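Side-chain contact in lectin CEL-IV, C-type (Cucumaria echinata, PDB 3ALU), which binds galactose-containing sugars such as raffinose through a calcium site of its C-type carbohydrate recognition domain: residues E58-A61 / F62-L66. Sequence-based numbering, arbitrary orientation.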
ATOM      1  N   GLU A  58      -3.620 -14.017 -16.944  1.00 14.32           N
ATOM      2  CA  GLU A  58      -2.558 -13.584 -16.052  1.00 15.47           C
ATOM      3  C   GLU A  58      -2.830 -13.991 -14.613  1.00 14.99           C
ATOM      4  O   GLU A  58      -1.912 -14.395 -13.919  1.00 15.18           O
ATOM      5  CB  GLU A  58      -2.439 -12.072 -16.104  1.00 17.11           C
ATOM      6  CG  GLU A  58      -1.835 -11.589 -17.407  1.00 24.65           C
ATOM      7  CD  GLU A  58      -1.395 -10.139 -17.343  1.00 33.74           C
ATOM      8  OE1 GLU A  58      -0.644  -9.731 -18.260  1.00 38.96           O
ATOM      9  OE2 GLU A  58      -1.781  -9.413 -16.376  1.00 36.08           O
ATOM     10  N   SER A  59      -4.069 -13.833 -14.148  1.00 13.97           N
ATOM     11  CA  SER A  59      -4.392 -14.278 -12.758  1.00 14.33           C
ATOM     12  C   SER A  59      -4.234 -15.792 -12.671  1.00 13.55           C
ATOM     13  O   SER A  59      -3.706 -16.316 -11.682  1.00 12.84           O
ATOM     14  CB  SER A  59      -5.833 -13.903 -12.374  1.00 14.12           C
ATOM     15  OG  SER A  59      -5.974 -12.482 -12.299  1.00 23.67           O
ATOM     16  N   GLN A  60      -4.641 -16.515 -13.714  1.00 11.97           N
ATOM     17  CA  GLN A  60      -4.504 -17.948 -13.710  1.00 11.20           C
ATOM     18  C   GLN A  60      -3.028 -18.304 -13.624  1.00 13.31           C
ATOM     19  O   GLN A  60      -2.662 -19.239 -12.915  1.00 14.00           O
ATOM     20  CB  GLN A  60      -5.152 -18.551 -14.996  1.00 12.86           C
ATOM     21  CG  GLN A  60      -4.825 -20.033 -15.250  1.00 13.44           C
ATOM     22  CD  GLN A  60      -5.323 -20.980 -14.193  1.00 13.01           C
ATOM     23  OE1 GLN A  60      -4.863 -22.123 -14.120  1.00 20.15           O
ATOM     24  NE2 GLN A  60      -6.285 -20.542 -13.404  1.00  9.61           N
ATOM     25  N   ALA A  61      -2.193 -17.583 -14.374  1.00 12.58           N
ATOM     26  CA  ALA A  61      -0.764 -17.862 -14.378  1.00 13.24           C
ATOM     27  C   ALA A  61      -0.189 -17.587 -12.989  1.00 12.86           C
ATOM     28  O   ALA A  61       0.651 -18.355 -12.524  1.00 13.99           O
ATOM     29  CB  ALA A  61      -0.034 -17.030 -15.413  1.00 12.99           C
ATOM     30  N   PHE A  62      -0.645 -16.510 -12.366  1.00 13.46           N
ATOM     31  CA  PHE A  62      -0.127 -16.151 -11.029  1.00 12.77           C
ATOM     32  C   PHE A  62      -0.484 -17.249 -10.020  1.00 12.66           C
ATOM     33  O   PHE A  62       0.379 -17.711  -9.256  1.00 13.16           O
ATOM     34  CB  PHE A  62      -0.666 -14.824 -10.542  1.00 12.92           C
ATOM     35  CG  PHE A  62      -0.417 -14.622  -9.080  1.00 12.68           C
ATOM     36  CD1 PHE A  62      -1.456 -14.740  -8.165  1.00 16.10           C
ATOM     37  CD2 PHE A  62       0.855 -14.353  -8.633  1.00 17.10           C
ATOM     38  CE1 PHE A  62      -1.207 -14.589  -6.794  1.00 18.62           C
ATOM     39  CE2 PHE A  62       1.104 -14.197  -7.291  1.00 17.20           C
ATOM     40  CZ  PHE A  62       0.097 -14.328  -6.375  1.00 18.55           C
ATOM     41  N   LEU A  63      -1.751 -17.658  -9.997  1.00 12.45           N
ATOM     42  CA  LEU A  63      -2.151 -18.685  -9.021  1.00 12.47           C
ATOM     43  C   LEU A  63      -1.492 -20.041  -9.247  1.00 12.54           C
ATOM     44  O   LEU A  63      -1.151 -20.743  -8.292  1.00 12.26           O
ATOM     45  CB  LEU A  63      -3.677 -18.789  -8.873  1.00 11.66           C
ATOM     46  CG  LEU A  63      -4.369 -17.501  -8.394  1.00 12.52           C
ATOM     47  CD1 LEU A  63      -5.881 -17.602  -8.509  1.00 16.08           C
ATOM     48  CD2 LEU A  63      -3.946 -17.143  -6.865  1.00 14.76           C
ATOM     49  N   THR A  64      -1.269 -20.400 -10.518  1.00 12.92           N
ATOM     50  CA  THR A  64      -0.542 -21.613 -10.821  1.00 13.50           C
ATOM     51  C   THR A  64       0.899 -21.546 -10.257  1.00 13.93           C
ATOM     52  O   THR A  64       1.375 -22.527  -9.648  1.00 15.50           O
ATOM     53  CB  THR A  64      -0.504 -21.860 -12.331  1.00 14.65           C
ATOM     54  OG1 THR A  64      -1.850 -22.039 -12.760  1.00 15.84           O
ATOM     55  CG2 THR A  64       0.254 -23.145 -12.623  1.00 15.92           C
ATOM     56  N   GLU A  65       1.534 -20.384 -10.430  1.00 14.71           N
ATOM     57  CA  GLU A  65       2.914 -20.206  -9.998  1.00 15.49           C
ATOM     58  C   GLU A  65       2.916 -20.223  -8.460  1.00 14.70           C
ATOM     59  O   GLU A  65       3.840 -20.784  -7.845  1.00 16.06           O
ATOM     60  CB  GLU A  65       3.494 -18.906 -10.532  1.00 16.52           C
ATOM     61  CG  GLU A  65       4.949 -18.706 -10.066  1.00 22.06           C
ATOM     62  CD  GLU A  65       5.764 -17.726 -10.912  1.00 30.18           C
ATOM     63  OE1 GLU A  65       5.186 -16.803 -11.536  1.00 34.80           O
ATOM     64  OE2 GLU A  65       7.005 -17.881 -10.919  1.00 33.71           O
ATOM     65  N   LEU A  66       1.894 -19.639  -7.848  1.00 14.71           N
ATOM     66  CA  LEU A  66       1.758 -19.707  -6.391  1.00 15.08           C
ATOM     67  C   LEU A  66       1.723 -21.152  -5.910  1.00 15.53           C
ATOM     68  O   LEU A  66       2.476 -21.554  -4.971  1.00 15.79           O
ATOM     69  CB  LEU A  66       0.545 -18.911  -5.902  1.00 14.69           C
ATOM     70  CG  LEU A  66       0.308 -18.912  -4.372  1.00 16.40           C
ATOM     71  CD1 LEU A  66       1.513 -18.407  -3.576  1.00 17.81           C
ATOM     72  CD2 LEU A  66      -0.955 -18.120  -4.029  1.00 18.18           C
TER
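Thr64 folds its hydroxyl back onto the preceding turn of helix 57-70, where OG1 donates to the carbonyl O of Gln60 at 2.9 Å. With OG1 beside its own backbone N (chi1 -63°), the hydroxyl faces back along the helix. Gln60 O therefore takes two bonds, the second being the helical one from Thr64 N at 3.0 Å. The two donors reach the oxygen from opposite faces of the carbonyl plane, OG1 tilted 32° from it, so they share the acceptor without competing for one direction. The side chain of Gln60, bent at chi2, runs at a slant to that of Thr64, and its amide carbon CD lies 3.9 Å from Thr64 OG1. The Gln60 side chain is buried, packed on Ile54, Tyr106 and Phe133.

One residue earlier, Leu63 N bonds to Ser59 O, while Leu63 CG lies 3.6 Å from Ser59 O, out beyond the oxygen. The same oxygen also sits at the edge of the Phe62 ring, near its plane, 3.6 Å from Phe62 CB. The ring itself swings off to stack on Phe12 of strand 10-12, and packs on Leu8 of a second subunit. Farther round, Glu65 N bonds to Ala61 O, and Glu65 CB comes to 3.5 Å from that oxygen.

The chemistry is that of a regular alpha helix with one added side-chain-to-backbone bond within residues 58-66, a pattern that Thr69 and Ser70 repeat farther along: the Thr64 hydroxyl spends its proton on the helix, which should steady its rotamer, while Leu63 packs its apolar surface on Ile54 within the domain and Phe62 carries its own to Phe12 and to the subunit interface.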